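Local coordinates for protein N-acetylneuraminate lyase (PDB 5ZKA) that belongs to the dihydrodipicolinate synthetase family of enzymes, which have a TIM-barrel fold, at residues A119-Y124 and D134-I139. Numbering follows the deposited sequence.
Sequences AVTPFY and DYYETI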
loop_
_atom_site.group_PDB
_atom_site.type_symbol
_atom_site.label_atom_id
_atom_site.label_comp_id
_atom_site.label_asym_id
_atom_site.label_seq_id
_atom_site.Cartn_x
_atom_site.Cartn_y
_atom_site.Cartn_z
ATOM N N ALA A 119 11.811 7.550 18.470
ATOM C CA ALA A 119 12.952 6.649 18.590
ATOM C C ALA A 119 12.766 5.484 17.635
ATOM O O ALA A 119 11.760 4.772 17.719
ATOM C CB ALA A 119 13.116 6.146 20.027
ATOM N N VAL A 120 13.744 5.281 16.747
ATOM C CA VAL A 120 13.697 4.127 15.859
ATOM C C VAL A 120 13.747 2.844 16.692
ATOM O O VAL A 120 14.319 2.809 17.789
ATOM C CB VAL A 120 14.852 4.185 14.846
ATOM C CG1 VAL A 120 16.200 4.204 15.567
ATOM C CG2 VAL A 120 14.763 3.025 13.843
ATOM N N THR A 121 13.121 1.782 16.185
ATOM C CA THR A 121 13.266 0.497 16.850
ATOM C C THR A 121 14.750 0.138 16.937
ATOM O O THR A 121 15.497 0.355 15.977
ATOM C CB THR A 121 12.498 -0.599 16.104
ATOM O OG1 THR A 121 12.951 -0.668 14.745
ATOM C CG2 THR A 121 10.996 -0.305 16.117
ATOM N N PRO A 122 15.227 -0.370 18.075
ATOM C CA PRO A 122 16.642 -0.758 18.145
ATOM C C PRO A 122 16.918 -1.846 17.115
ATOM O O PRO A 122 16.083 -2.717 16.873
ATOM C CB PRO A 122 16.811 -1.263 19.586
ATOM C CG PRO A 122 15.451 -1.636 20.019
ATOM C CD PRO A 122 14.493 -0.722 19.303
ATOM N N PHE A 123 18.084 -1.767 16.476
ATOM C CA PHE A 123 18.358 -2.559 15.281
ATOM C C PHE A 123 19.779 -3.115 15.377
ATOM O O PHE A 123 20.448 -2.983 16.406
ATOM C CB PHE A 123 18.125 -1.703 14.022
ATOM C CG PHE A 123 18.933 -0.429 13.988
ATOM C CD1 PHE A 123 18.445 0.739 14.558
ATOM C CD2 PHE A 123 20.173 -0.401 13.371
ATOM C CE1 PHE A 123 19.188 1.914 14.526
ATOM C CE2 PHE A 123 20.920 0.770 13.326
ATOM C CZ PHE A 123 20.428 1.924 13.914
ATOM N N TYR A 124 20.223 -3.736 14.274
ATOM C CA TYR A 124 21.452 -4.514 14.127
ATOM C C TYR A 124 21.325 -5.829 14.892
ATOM O O TYR A 124 21.150 -6.886 14.272
ATOM C CB TYR A 124 22.704 -3.742 14.560
ATOM C CG TYR A 124 23.987 -4.486 14.226
ATOM C CD1 TYR A 124 24.499 -4.503 12.924
ATOM C CD2 TYR A 124 24.664 -5.201 15.201
ATOM C CE1 TYR A 124 25.671 -5.198 12.617
ATOM C CE2 TYR A 124 25.829 -5.907 14.906
ATOM C CZ TYR A 124 26.326 -5.906 13.618
ATOM O OH TYR A 124 27.480 -6.611 13.350
ATOM N N ASP A 134 10.927 -2.687 26.456
ATOM C CA ASP A 134 11.721 -2.124 27.545
ATOM C C ASP A 134 12.450 -0.866 27.095
ATOM O O ASP A 134 12.572 0.106 27.853
ATOM C CB ASP A 134 12.716 -3.181 28.022
ATOM C CG ASP A 134 13.431 -2.797 29.301
ATOM O OD1 ASP A 134 13.081 -1.767 29.919
ATOM O OD2 ASP A 134 14.355 -3.549 29.682
ATOM N N TYR A 135 12.956 -0.883 25.863
ATOM C CA TYR A 135 13.672 0.264 25.313
ATOM C C TYR A 135 12.766 1.485 25.245
ATOM O O TYR A 135 13.118 2.560 25.743
ATOM C CB TYR A 135 14.222 -0.140 23.945
ATOM C CG TYR A 135 14.616 0.908 22.927
ATOM C CD1 TYR A 135 13.672 1.471 22.070
ATOM C CD2 TYR A 135 15.953 1.242 22.736
ATOM C CE1 TYR A 135 14.039 2.382 21.097
ATOM C CE2 TYR A 135 16.331 2.149 21.747
ATOM C CZ TYR A 135 15.370 2.715 20.940
ATOM O OH TYR A 135 15.732 3.601 19.951
ATOM N N TYR A 136 11.572 1.324 24.670
ATOM C CA TYR A 136 10.644 2.447 24.572
ATOM C C TYR A 136 10.207 2.921 25.949
ATOM O O TYR A 136 10.212 4.124 26.234
ATOM C CB TYR A 136 9.435 2.054 23.730
ATOM C CG TYR A 136 9.739 2.130 22.250
ATOM C CD1 TYR A 136 10.081 3.348 21.657
ATOM C CD2 TYR A 136 9.710 0.990 21.452
ATOM C CE1 TYR A 136 10.371 3.429 20.298
ATOM C CE2 TYR A 136 9.995 1.060 20.100
ATOM C CZ TYR A 136 10.329 2.285 19.535
ATOM O OH TYR A 136 10.625 2.377 18.199
ATOM N N GLU A 137 9.828 1.988 26.820
ATOM C CA GLU A 137 9.343 2.390 28.134
ATOM C C GLU A 137 10.439 3.059 28.941
ATOM O O GLU A 137 10.153 3.965 29.733
ATOM C CB GLU A 137 8.778 1.181 28.884
ATOM C CG GLU A 137 7.712 0.444 28.091
ATOM C CD GLU A 137 6.442 0.215 28.871
ATOM O OE1 GLU A 137 6.318 -0.855 29.503
ATOM O OE2 GLU A 137 5.565 1.105 28.839
ATOM N N THR A 138 11.689 2.628 28.752
ATOM C CA THR A 138 12.797 3.219 29.494
ATOM C C THR A 138 13.039 4.661 29.061
ATOM O O THR A 138 13.240 5.544 29.902
ATOM C CB THR A 138 14.064 2.375 29.310
ATOM O OG1 THR A 138 13.877 1.076 29.897
ATOM C CG2 THR A 138 15.273 3.054 29.938
ATOM N N ILE A 139 13.025 4.924 27.753
ATOM C CA ILE A 139 13.219 6.300 27.310
ATOM C C ILE A 139 12.117 7.192 27.862
ATOM O O ILE A 139 12.376 8.313 28.320
ATOM C CB ILE A 139 13.295 6.372 25.773
ATOM C CG1 ILE A 139 14.431 5.480 25.256
ATOM C CG2 ILE A 139 13.487 7.826 25.329
ATOM C CD1 ILE A 139 14.411 5.250 23.735
#
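Residues 119-124, the last two residues of strand 117-120 and the loop that leaves it, face helix 129-143 through its residues 134-139, with Ala119 and Tyr136 7.7 Å apart between their CA atoms and Pro122 and Tyr135 7.8 Å apart. Two consecutive tyrosines reach from the helix to consecutive carbonyls at the strand end. Tyr136, its CG beside the backbone N (chi1 -80°), donates from OH to Ala119 O at 2.7 Å; the hydroxyl stands above the carbonyl plane, whereas the oxygen lies in the plane of the ring, at its edge. Thr121 CG2 also approaches this edge, 3.4 Å from Tyr136 OH. Tyr135 takes the other course, CG anti to its own backbone N (chi1 160°), and gives a weak hydrogen bond from OH to Val120 O; Ser96 N is a second partner of that hydroxyl. The Tyr135 ring is sandwiched: Pro122 CD makes a CH-pi contact over one face, 3.7 Å from the ring centroid, and Ile139 CD1 lies over the centre of the opposite face. Ala119 CB touches all three helix side chains: Tyr135 at its hydroxyl, Tyr136 at CE1, 3.9 Å away, and Ile139 at CD1. Leu99 of helix 99-112 packs on Tyr135 and Ile139. The contact joins strand 117-120 to helix 129-143 in the beta-alpha-beta unit that continues into strand 147-150. Both tyrosines are buried, and their hydroxyls add hydrogen bonds to carbonyls at the C-terminal end of the strand, within an otherwise largely apolar interface.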